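AxyAgu115A (Amphibacillus xylanus NBRC 15112, PDB 6NPS) is a family GH115 glycoside hydrolase, an alpha-glucuronidase that probably removes glucuronic acid side groups from arabinoglucuronoxylan. Local coordinates at residues N296-D307 and V346-V356. The protein carries 3 engineered substitutions. Numbering follows the deposited sequence.
Sequences NIITIGMRGEAD and VPRMLALYKEV
The guanidinium of R303 meets Y353 over one face, where CD2 of the ring lies 3.9 Å above the plane, while the carboxylates of E355 and D307 sit at its edge. The ring is turned almost perpendicular to the guanidinium, 85° between planes, and presents its own edge to R303 NH1 and to D307 OD1; K354 CG lies over one ring face, offset toward the rim, and H246 stacks on the ring. E355 is gripped side-on: R303 NE reaches OE2 at 2.7 Å in a nearly straight bond, and NH2 gives a longer one to OE1. A bend at chi3 (82°) turns the end of the arginine out of line with its extended inner chain, whose CD packs on V356 CG2. R303 NH1 gives a bent bond of 2.7 Å to OD1 of the poorly ordered D307, met on its anti side. Two carboxylates thus share one cation and hold its rotation.

Upstream, the two chains run side by side as parallel strands. I298 N donates to P347 O, its carbonyl accepts from M349 N, and I300 N closes on M349 O at 2.8 Å. Beyond I300 the strands part, and a water takes over, donating to I300 O and accepting from A351 N. On one side of the sheet M349 CB rests against I297 CG2, and its CE lies 3.6 Å from T299 OG1, which is hydrogen-bonded to the carbonyl O of A244. On the other, I300 CG1 meets L350 CB, with helix 317-338 packed over I298 and R348.

The Y353 hydroxyl is hydrogen-bonded to N386 and to a glycerol that is probably from the crystallisation liquor. Strands 298-300 and 348-351, joined through that helix, form a beta-alpha-beta unit of the family's TIM barrel; the salt-bridge network ties together the loops after their C-terminal ends, where such barrels carry their active sites.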
loop_
_atom_site.group_PDB
_atom_site.type_symbol
_atom_site.label_atom_id
_atom_site.label_comp_id
_atom_site.label_asym_id
_atom_site.label_seq_id
_atom_site.Cartn_x
_atom_site.Cartn_y
_atom_site.Cartn_z
ATOM N N ASN A 296 24.536 -48.133 -14.929
ATOM C CA ASN A 296 24.275 -46.871 -14.242
ATOM C C ASN A 296 25.515 -45.994 -14.373
ATOM O O ASN A 296 26.564 -46.422 -14.855
ATOM C CB ASN A 296 23.891 -47.105 -12.769
ATOM C CG ASN A 296 24.792 -48.122 -12.095
ATOM O OD1 ASN A 296 26.031 -48.019 -12.181
ATOM N ND2 ASN A 296 24.183 -49.140 -11.457
ATOM N N ILE A 297 25.368 -44.739 -13.990
ATOM C CA ILE A 297 26.497 -43.843 -13.821
ATOM C C ILE A 297 26.609 -43.588 -12.329
ATOM O O ILE A 297 25.604 -43.271 -11.674
ATOM C CB ILE A 297 26.296 -42.541 -14.619
ATOM C CG1 ILE A 297 26.284 -42.861 -16.130
ATOM C CG2 ILE A 297 27.388 -41.497 -14.273
ATOM C CD1 ILE A 297 25.926 -41.623 -16.965
ATOM N N ILE A 298 27.791 -43.835 -11.777
ATOM C CA ILE A 298 28.010 -43.676 -10.343
ATOM C C ILE A 298 28.313 -42.217 -10.044
ATOM O O ILE A 298 29.263 -41.639 -10.593
ATOM C CB ILE A 298 29.157 -44.564 -9.856
ATOM C CG1 ILE A 298 28.880 -46.037 -10.203
ATOM C CG2 ILE A 298 29.381 -44.343 -8.341
ATOM C CD1 ILE A 298 30.062 -46.973 -9.830
ATOM N N THR A 299 27.514 -41.611 -9.170
ATOM C CA THR A 299 27.809 -40.250 -8.751
ATOM C C THR A 299 28.865 -40.299 -7.653
ATOM O O THR A 299 28.840 -41.179 -6.786
ATOM C CB THR A 299 26.531 -39.537 -8.291
ATOM O OG1 THR A 299 25.647 -39.366 -9.418
ATOM C CG2 THR A 299 26.854 -38.143 -7.716
ATOM N N ILE A 300 29.844 -39.399 -7.721
ATOM C CA ILE A 300 30.878 -39.338 -6.689
ATOM C C ILE A 300 30.824 -37.947 -6.056
ATOM O O ILE A 300 30.102 -37.065 -6.522
ATOM C CB ILE A 300 32.279 -39.668 -7.237
ATOM C CG1 ILE A 300 32.652 -38.701 -8.373
ATOM C CG2 ILE A 300 32.323 -41.138 -7.739
ATOM C CD1 ILE A 300 34.163 -38.671 -8.690
ATOM N N GLY A 301 31.585 -37.764 -4.981
ATOM C CA GLY A 301 31.492 -36.547 -4.200
ATOM C C GLY A 301 30.622 -36.744 -2.965
ATOM O O GLY A 301 30.228 -37.863 -2.634
ATOM N N MET A 302 30.285 -35.622 -2.298
ATOM C CA MET A 302 29.399 -35.682 -1.135
ATOM C C MET A 302 28.808 -34.340 -0.708
ATOM O O MET A 302 29.529 -33.484 -0.181
ATOM C CB MET A 302 30.148 -36.286 0.050
ATOM C CG MET A 302 29.233 -36.854 1.114
ATOM S SD MET A 302 30.136 -37.102 2.656
ATOM C CE MET A 302 28.795 -37.557 3.782
ATOM N N ARG A 303 27.488 -34.213 -0.835
ATOM C CA ARG A 303 26.761 -33.018 -0.412
ATOM C C ARG A 303 25.833 -33.409 0.745
ATOM O O ARG A 303 25.578 -34.593 0.957
ATOM C CB ARG A 303 25.952 -32.438 -1.571
ATOM C CG ARG A 303 26.748 -31.521 -2.487
ATOM C CD ARG A 303 25.840 -30.790 -3.461
ATOM N NE ARG A 303 25.225 -29.612 -2.857
ATOM C CZ ARG A 303 23.917 -29.459 -2.682
ATOM N NH1 ARG A 303 23.078 -30.413 -3.065
ATOM N NH2 ARG A 303 23.444 -28.354 -2.123
ATOM N N GLY A 304 25.331 -32.427 1.493
ATOM C CA GLY A 304 24.456 -32.713 2.609
ATOM C C GLY A 304 23.162 -33.367 2.160
ATOM O O GLY A 304 22.798 -33.385 0.976
ATOM N N GLU A 305 22.451 -33.914 3.145
ATOM C CA GLU A 305 21.208 -34.629 2.884
ATOM C C GLU A 305 20.068 -33.669 2.573
ATOM O O GLU A 305 19.939 -32.604 3.192
ATOM C CB GLU A 305 20.840 -35.498 4.081
ATOM C CG GLU A 305 21.726 -36.706 4.234
ATOM C CD GLU A 305 21.294 -37.576 5.385
ATOM O OE1 GLU A 305 20.892 -37.019 6.435
ATOM O OE2 GLU A 305 21.336 -38.812 5.233
ATOM N N ALA A 306 19.229 -34.071 1.614
ATOM C CA ALA A 306 18.098 -33.272 1.147
ATOM C C ALA A 306 18.561 -31.899 0.656
ATOM O O ALA A 306 18.081 -30.856 1.114
ATOM C CB ALA A 306 17.026 -33.142 2.235
ATOM N N ASP A 307 19.510 -31.913 -0.287
ATOM C CA ASP A 307 19.993 -30.712 -0.982
ATOM C C ASP A 307 20.402 -29.613 0.007
ATOM O O ASP A 307 19.883 -28.493 -0.007
ATOM C CB ASP A 307 18.946 -30.198 -1.983
ATOM C CG ASP A 307 19.505 -29.130 -2.937
ATOM O OD1 ASP A 307 20.613 -29.331 -3.474
ATOM O OD2 ASP A 307 18.837 -28.092 -3.159
ATOM N N VAL A 346 34.360 -47.506 -15.887
ATOM C CA VAL A 346 33.209 -47.270 -15.024
ATOM C C VAL A 346 32.760 -45.823 -15.194
ATOM O O VAL A 346 33.467 -44.897 -14.763
ATOM C CB VAL A 346 33.520 -47.582 -13.554
ATOM C CG1 VAL A 346 32.249 -47.421 -12.740
ATOM C CG2 VAL A 346 34.065 -48.987 -13.464
ATOM N N PRO A 347 31.583 -45.576 -15.758
ATOM C CA PRO A 347 31.098 -44.185 -15.882
ATOM C C PRO A 347 30.842 -43.587 -14.502
ATOM O O PRO A 347 30.114 -44.152 -13.676
ATOM C CB PRO A 347 29.799 -44.319 -16.688
ATOM C CG PRO A 347 29.871 -45.682 -17.334
ATOM C CD PRO A 347 30.664 -46.555 -16.356
ATOM N N ARG A 348 31.456 -42.435 -14.256
ATOM C CA ARG A 348 31.283 -41.730 -13.004
ATOM C C ARG A 348 31.074 -40.256 -13.309
ATOM O O ARG A 348 31.478 -39.759 -14.373
ATOM C CB ARG A 348 32.482 -41.906 -12.071
ATOM C CG ARG A 348 32.745 -43.336 -11.609
ATOM C CD ARG A 348 34.228 -43.531 -11.250
ATOM N NE ARG A 348 35.070 -43.533 -12.450
ATOM C CZ ARG A 348 36.332 -43.105 -12.491
ATOM N NH1 ARG A 348 36.933 -42.654 -11.392
ATOM N NH2 ARG A 348 37.005 -43.146 -13.631
ATOM N N MET A 349 30.430 -39.568 -12.358
ATOM C CA MET A 349 30.055 -38.169 -12.538
ATOM C C MET A 349 30.234 -37.428 -11.216
ATOM O O MET A 349 29.851 -37.928 -10.151
ATOM C CB MET A 349 28.603 -38.043 -13.022
ATOM C CG MET A 349 28.102 -36.587 -13.249
ATOM S SD MET A 349 27.165 -35.979 -11.788
ATOM C CE MET A 349 25.625 -36.895 -11.987
ATOM N N LEU A 350 30.797 -36.224 -11.298
ATOM C CA LEU A 350 30.917 -35.331 -10.155
ATOM C C LEU A 350 30.111 -34.079 -10.469
ATOM O O LEU A 350 30.332 -33.435 -11.499
ATOM C CB LEU A 350 32.378 -35.001 -9.866
ATOM C CG LEU A 350 32.482 -33.886 -8.827
ATOM C CD1 LEU A 350 32.050 -34.421 -7.448
ATOM C CD2 LEU A 350 33.912 -33.365 -8.789
ATOM N N ALA A 351 29.143 -33.765 -9.619
ATOM C CA ALA A 351 28.286 -32.614 -9.847
ATOM C C ALA A 351 28.977 -31.359 -9.333
ATOM O O ALA A 351 29.340 -31.291 -8.156
ATOM C CB ALA A 351 26.947 -32.818 -9.151
ATOM N N LEU A 352 29.180 -30.369 -10.201
ATOM C CA LEU A 352 29.577 -29.039 -9.733
ATOM C C LEU A 352 28.336 -28.185 -9.458
ATOM O O LEU A 352 28.156 -27.110 -10.014
ATOM C CB LEU A 352 30.495 -28.372 -10.747
ATOM C CG LEU A 352 31.644 -29.274 -11.155
ATOM C CD1 LEU A 352 32.585 -28.531 -12.079
ATOM C CD2 LEU A 352 32.380 -29.822 -9.935
ATOM N N TYR A 353 27.463 -28.704 -8.582
ATOM C CA TYR A 353 26.145 -28.115 -8.327
ATOM C C TYR A 353 26.215 -27.122 -7.172
ATOM O O TYR A 353 26.735 -27.452 -6.104
ATOM C CB TYR A 353 25.099 -29.199 -8.013
ATOM C CG TYR A 353 23.667 -28.691 -7.813
ATOM C CD1 TYR A 353 22.965 -28.064 -8.860
ATOM C CD2 TYR A 353 23.023 -28.817 -6.582
ATOM C CE1 TYR A 353 21.673 -27.597 -8.683
ATOM C CE2 TYR A 353 21.720 -28.366 -6.386
ATOM C CZ TYR A 353 21.044 -27.744 -7.449
ATOM O OH TYR A 353 19.752 -27.267 -7.290
ATOM N N LYS A 354 25.654 -25.914 -7.398
ATOM C CA LYS A 354 25.582 -24.801 -6.447
ATOM C C LYS A 354 26.933 -24.494 -5.811
ATOM O O LYS A 354 27.886 -24.127 -6.510
ATOM C CB LYS A 354 24.540 -25.078 -5.357
ATOM C CG LYS A 354 23.117 -24.687 -5.747
ATOM C CD LYS A 354 22.116 -25.470 -4.925
ATOM C CE LYS A 354 20.775 -24.771 -4.854
ATOM N NZ LYS A 354 20.803 -23.691 -3.828
ATOM N N GLU A 355 27.033 -24.667 -4.482
ATOM C CA GLU A 355 28.252 -24.305 -3.776
ATOM C C GLU A 355 29.462 -25.121 -4.218
ATOM O O GLU A 355 30.591 -24.743 -3.889
ATOM C CB GLU A 355 28.036 -24.457 -2.255
ATOM C CG GLU A 355 28.161 -25.897 -1.731
ATOM C CD GLU A 355 26.840 -26.686 -1.812
ATOM O OE1 GLU A 355 25.778 -26.083 -2.138
ATOM O OE2 GLU A 355 26.867 -27.916 -1.553
ATOM N N VAL A 356 29.261 -26.226 -4.945
ATOM C CA VAL A 356 30.389 -27.089 -5.305
ATOM C C VAL A 356 31.241 -26.461 -6.418
ATOM O O VAL A 356 32.466 -26.669 -6.459
ATOM C CB VAL A 356 29.901 -28.503 -5.703
ATOM C CG1 VAL A 356 31.111 -29.437 -5.919
ATOM C CG2 VAL A 356 28.941 -29.084 -4.651
HETATM O O HOH W 1 28.573 -35.095 -7.126
#